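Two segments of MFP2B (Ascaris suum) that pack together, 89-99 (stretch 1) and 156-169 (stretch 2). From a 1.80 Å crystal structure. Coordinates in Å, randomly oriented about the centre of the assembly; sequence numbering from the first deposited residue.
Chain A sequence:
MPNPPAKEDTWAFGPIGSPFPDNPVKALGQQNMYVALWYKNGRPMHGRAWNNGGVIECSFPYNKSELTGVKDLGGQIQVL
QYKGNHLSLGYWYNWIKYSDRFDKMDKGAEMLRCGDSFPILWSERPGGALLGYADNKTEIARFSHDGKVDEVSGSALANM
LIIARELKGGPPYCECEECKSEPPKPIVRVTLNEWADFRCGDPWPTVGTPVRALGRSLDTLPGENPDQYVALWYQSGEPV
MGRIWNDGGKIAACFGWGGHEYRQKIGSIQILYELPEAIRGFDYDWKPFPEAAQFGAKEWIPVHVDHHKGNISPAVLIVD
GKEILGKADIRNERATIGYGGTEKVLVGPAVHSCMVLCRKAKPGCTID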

# COMPACT_ATOMS: atom_id res chain seq x y z
N LEU A 89 -21.63 7.67 0.58
CA LEU A 89 -21.76 6.26 0.99
C LEU A 89 -22.53 6.02 2.29
O LEU A 89 -23.16 4.97 2.47
CB LEU A 89 -20.36 5.63 1.09
CG LEU A 89 -19.57 5.65 -0.21
CD1 LEU A 89 -18.13 5.21 0.08
CD2 LEU A 89 -20.20 4.77 -1.27
N GLY A 90 -22.47 6.95 3.21
CA GLY A 90 -23.11 6.76 4.50
C GLY A 90 -22.28 6.02 5.53
O GLY A 90 -22.72 5.78 6.65
N TYR A 91 -21.03 5.68 5.17
CA TYR A 91 -20.15 4.96 6.10
C TYR A 91 -18.70 5.23 5.75
O TYR A 91 -18.35 5.67 4.65
CB TYR A 91 -20.41 3.42 6.06
CG TYR A 91 -20.08 2.78 4.75
CD1 TYR A 91 -18.84 2.17 4.52
CD2 TYR A 91 -21.01 2.75 3.73
CE1 TYR A 91 -18.54 1.61 3.29
CE2 TYR A 91 -20.71 2.16 2.50
CZ TYR A 91 -19.47 1.60 2.29
OH TYR A 91 -19.19 1.07 1.06
N TRP A 92 -17.85 4.95 6.72
CA TRP A 92 -16.40 4.82 6.50
C TRP A 92 -15.90 3.65 7.34
O TRP A 92 -16.56 3.23 8.30
CB TRP A 92 -15.62 6.11 6.88
CG TRP A 92 -15.88 6.65 8.29
CD1 TRP A 92 -16.96 7.42 8.69
CD2 TRP A 92 -15.03 6.56 9.43
NE1 TRP A 92 -16.84 7.75 10.01
CE2 TRP A 92 -15.66 7.25 10.49
CE3 TRP A 92 -13.80 5.95 9.68
CZ2 TRP A 92 -15.11 7.34 11.77
CZ3 TRP A 92 -13.25 6.06 10.94
CH2 TRP A 92 -13.91 6.74 11.97
N TYR A 93 -14.78 3.08 6.93
CA TYR A 93 -14.23 1.90 7.59
C TYR A 93 -13.23 2.27 8.67
O TYR A 93 -12.37 3.16 8.49
CB TYR A 93 -13.58 0.99 6.56
CG TYR A 93 -14.55 0.31 5.61
CD1 TYR A 93 -14.24 0.18 4.26
CD2 TYR A 93 -15.73 -0.27 6.07
CE1 TYR A 93 -15.08 -0.48 3.40
CE2 TYR A 93 -16.57 -0.94 5.18
CZ TYR A 93 -16.24 -1.03 3.87
OH TYR A 93 -17.08 -1.69 2.99
N ASN A 94 -13.38 1.64 9.81
CA ASN A 94 -12.50 1.84 10.95
C ASN A 94 -12.04 0.48 11.46
O ASN A 94 -12.87 -0.39 11.75
CB ASN A 94 -13.26 2.58 12.05
CG ASN A 94 -12.37 3.07 13.17
OD1 ASN A 94 -11.15 3.12 13.05
ND2 ASN A 94 -12.99 3.44 14.28
N TRP A 95 -10.73 0.27 11.58
CA TRP A 95 -10.22 -1.02 12.06
C TRP A 95 -10.18 -1.01 13.56
O TRP A 95 -9.57 -0.15 14.15
CB TRP A 95 -8.82 -1.30 11.50
CG TRP A 95 -8.73 -1.54 10.04
CD1 TRP A 95 -8.68 -0.63 9.06
CD2 TRP A 95 -8.65 -2.83 9.37
NE1 TRP A 95 -8.62 -1.23 7.83
CE2 TRP A 95 -8.57 -2.58 7.99
CE3 TRP A 95 -8.68 -4.15 9.82
CZ2 TRP A 95 -8.47 -3.60 7.05
CZ3 TRP A 95 -8.57 -5.16 8.89
CH2 TRP A 95 -8.47 -4.88 7.52
N ILE A 96 -10.83 -1.97 14.21
CA ILE A 96 -10.87 -2.05 15.66
C ILE A 96 -10.31 -3.37 16.15
O ILE A 96 -10.26 -4.34 15.40
CB ILE A 96 -12.31 -1.90 16.19
CG1 ILE A 96 -13.18 -3.12 15.75
CG2 ILE A 96 -12.88 -0.64 15.69
CD1 ILE A 96 -14.54 -3.15 16.40
N LYS A 97 -9.96 -3.43 17.43
CA LYS A 97 -9.55 -4.68 18.03
C LYS A 97 -10.75 -5.59 18.12
O LYS A 97 -11.86 -5.16 18.45
CB LYS A 97 -8.99 -4.49 19.43
CG LYS A 97 -7.62 -3.81 19.47
CD LYS A 97 -7.05 -3.88 20.89
CE LYS A 97 -6.48 -2.57 21.38
NZ LYS A 97 -6.28 -2.60 22.88
N TYR A 98 -10.51 -6.87 17.88
CA TYR A 98 -11.56 -7.86 17.90
C TYR A 98 -12.23 -7.83 19.30
O TYR A 98 -13.45 -7.94 19.40
CB TYR A 98 -10.93 -9.20 17.62
CG TYR A 98 -11.87 -10.35 17.65
CD1 TYR A 98 -12.74 -10.58 16.58
CD2 TYR A 98 -11.90 -11.20 18.73
CE1 TYR A 98 -13.64 -11.66 16.62
CE2 TYR A 98 -12.78 -12.29 18.78
CZ TYR A 98 -13.64 -12.51 17.72
OH TYR A 98 -14.49 -13.63 17.74
N SER A 99 -11.45 -7.59 20.34
CA SER A 99 -12.01 -7.58 21.70
C SER A 99 -12.96 -6.42 21.92
O SER A 99 -13.78 -6.49 22.84
CB SER A 99 -10.90 -7.58 22.76
OG SER A 99 -10.09 -6.41 22.63
N ALA A 156 -6.24 -15.53 21.82
CA ALA A 156 -5.23 -15.12 20.84
C ALA A 156 -5.78 -14.18 19.75
O ALA A 156 -5.02 -13.43 19.11
CB ALA A 156 -4.57 -16.37 20.20
N LEU A 157 -7.11 -14.16 19.60
CA LEU A 157 -7.79 -13.22 18.70
C LEU A 157 -7.89 -11.78 19.21
O LEU A 157 -8.17 -10.89 18.45
CB LEU A 157 -9.23 -13.72 18.43
CG LEU A 157 -9.29 -15.15 17.89
CD1 LEU A 157 -10.74 -15.43 17.51
CD2 LEU A 157 -8.37 -15.32 16.67
N ALA A 158 -7.70 -11.56 20.52
CA ALA A 158 -8.13 -10.33 21.19
C ALA A 158 -7.66 -9.02 20.56
O ALA A 158 -8.42 -8.05 20.43
CB ALA A 158 -7.70 -10.37 22.68
N ASN A 159 -6.40 -9.00 20.16
CA ASN A 159 -5.78 -7.80 19.60
C ASN A 159 -5.70 -7.81 18.08
O ASN A 159 -5.18 -6.87 17.48
CB ASN A 159 -4.37 -7.65 20.15
CG ASN A 159 -4.31 -7.62 21.68
OD1 ASN A 159 -3.39 -8.21 22.28
ND2 ASN A 159 -5.27 -6.97 22.30
N MSE A 160 -6.21 -8.85 17.44
CA MSE A 160 -6.32 -8.83 15.97
C MSE A 160 -7.36 -7.78 15.59
O MSE A 160 -8.21 -7.40 16.40
CB MSE A 160 -6.71 -10.23 15.46
CG MSE A 160 -5.69 -11.24 15.80
SE MSE A 160 -5.97 -12.88 14.82
CE MSE A 160 -4.66 -14.01 15.75
N LEU A 161 -7.31 -7.31 14.36
CA LEU A 161 -8.12 -6.20 13.91
C LEU A 161 -9.20 -6.67 12.92
O LEU A 161 -8.92 -7.44 12.03
CB LEU A 161 -7.24 -5.15 13.25
CG LEU A 161 -6.03 -4.67 14.06
CD1 LEU A 161 -5.27 -3.65 13.23
CD2 LEU A 161 -6.50 -4.08 15.35
N ILE A 162 -10.40 -6.12 13.07
CA ILE A 162 -11.53 -6.32 12.15
C ILE A 162 -12.07 -4.96 11.73
O ILE A 162 -11.73 -3.93 12.37
CB ILE A 162 -12.62 -7.18 12.82
CG1 ILE A 162 -13.20 -6.50 14.07
CG2 ILE A 162 -12.02 -8.48 13.22
CD1 ILE A 162 -14.48 -7.13 14.66
N ILE A 163 -12.81 -4.94 10.63
CA ILE A 163 -13.36 -3.70 10.08
C ILE A 163 -14.76 -3.39 10.63
O ILE A 163 -15.67 -4.25 10.54
CB ILE A 163 -13.42 -3.77 8.56
CG1 ILE A 163 -12.01 -3.89 7.97
CG2 ILE A 163 -14.11 -2.58 7.99
CD1 ILE A 163 -12.00 -4.31 6.50
N ALA A 164 -14.93 -2.18 11.15
CA ALA A 164 -16.26 -1.63 11.50
C ALA A 164 -16.66 -0.59 10.46
O ALA A 164 -15.84 0.20 9.98
CB ALA A 164 -16.22 -0.99 12.90
N ARG A 165 -17.93 -0.61 10.08
CA ARG A 165 -18.55 0.47 9.35
C ARG A 165 -19.03 1.52 10.36
O ARG A 165 -19.84 1.22 11.26
CB ARG A 165 -19.75 -0.03 8.52
CG ARG A 165 -19.44 -1.01 7.42
CD ARG A 165 -20.62 -1.95 7.06
NE ARG A 165 -21.85 -1.20 6.76
CZ ARG A 165 -22.15 -0.63 5.62
NH1 ARG A 165 -21.33 -0.68 4.58
NH2 ARG A 165 -23.31 0.05 5.51
N GLU A 166 -18.52 2.75 10.21
CA GLU A 166 -18.91 3.86 11.06
C GLU A 166 -19.95 4.64 10.29
O GLU A 166 -19.70 5.12 9.19
CB GLU A 166 -17.70 4.77 11.33
CG GLU A 166 -16.58 4.08 12.05
CD GLU A 166 -16.69 4.10 13.56
OE1 GLU A 166 -17.66 4.67 14.11
OE2 GLU A 166 -15.79 3.54 14.20
N LEU A 167 -21.12 4.78 10.91
CA LEU A 167 -22.30 5.32 10.25
C LEU A 167 -22.52 6.81 10.56
O LEU A 167 -23.38 7.44 9.93
CB LEU A 167 -23.53 4.50 10.65
CG LEU A 167 -23.43 3.02 10.25
CD1 LEU A 167 -24.74 2.27 10.50
CD2 LEU A 167 -23.02 2.90 8.80
N LYS A 168 -21.72 7.37 11.46
CA LYS A 168 -21.80 8.82 11.77
C LYS A 168 -20.47 9.55 11.56
O LYS A 168 -19.38 9.04 11.87
CB LYS A 168 -22.36 9.08 13.19
CG LYS A 168 -21.67 8.33 14.34
CD LYS A 168 -22.62 8.01 15.52
CE LYS A 168 -22.06 6.82 16.37
NZ LYS A 168 -22.16 7.01 17.88
N GLY A 169 -20.57 10.73 10.95
CA GLY A 169 -19.43 11.56 10.68
C GLY A 169 -18.53 10.98 9.60
O GLY A 169 -18.93 10.17 8.75
O HOH W 1 -25.05 6.65 7.66

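The apolar centre of this contact lies on the two faces of an antiparallel strand pair, 92-97 against 161-166, whose axes approach to 4.4 Å with their N-to-C directions 140° apart. On one face Trp95 sits across from Ile163 in a non-hydrogen-bonded pair, with CA atoms 4.6 Å apart. Such narrow pairs bring side chains close: Ile163 CG1 stands 3.5 Å from the centroid of the Trp95 six-membered ring and only 4° off its normal, a nearly ideal CH-pi placement. Tyr93, on the same face, brings CD2 to 3.4 Å from Ile163 CG2, so Ile163 touches both aromatic residues. On the other face Ile96 and Ile162 pair, CG1 to CG1 at 3.8 Å; both take chi1 p and chi2 t. Tyr98 extends this patch, its CD1 lying 4.0 Å from Ile162 CG2, which approaches the ring edge, and its CD2 3.7 Å from Leu157 CB.

The backbone ladder holds these faces in register. Each wide pair is closed by two hydrogen bonds: Ile96 N to Ile162 O at 2.8 Å and Ile162 N to Ile96 O at 2.9 Å; Asn94 N to Ala164 O at 2.9 Å and Ala164 N to Asn94 O at 2.8 Å; Trp92 N to Glu166 O at 3.1 Å and Glu166 N to Trp92 O at 2.8 Å. N-H...O angles of 152° to 175° support all six. Between these pairs, CA-H...O contacts add to the approach, as where Tyr93 CA lies 3.3 Å from Ala164 O.

Beyond the strand, the turn from Leu157 to Met160 is type I, closed by Met160 N to Leu157 O at 3.0 Å. It presents carbonyls to the neighbouring chain segment: Tyr98 N donates to Met160 O at 2.8 Å, and Ser99 N to Ala158 O at 3.1 Å.

At the other end the contact becomes more polar. Glu166 serves two residues: its CB lies 3.5 Å from the centroid of the Trp92 five-membered ring, 19° off the normal, while Asn94 ND2 donates to its OE2 at 2.8 Å and 169°. The Trp92 ring edge faces Lys168, NE1 forming a weak hydrogen bond to Lys168 O at 3.4 Å. Arg165 CZ stands 4.2 Å from the Tyr91 ring centroid, 20° off the normal, a cation-pi arrangement. Finally, a water bridges the ends by donating to Gly90 O, 2.7 Å from its O atom, and to Leu167 O, 2.9 Å from the same water O.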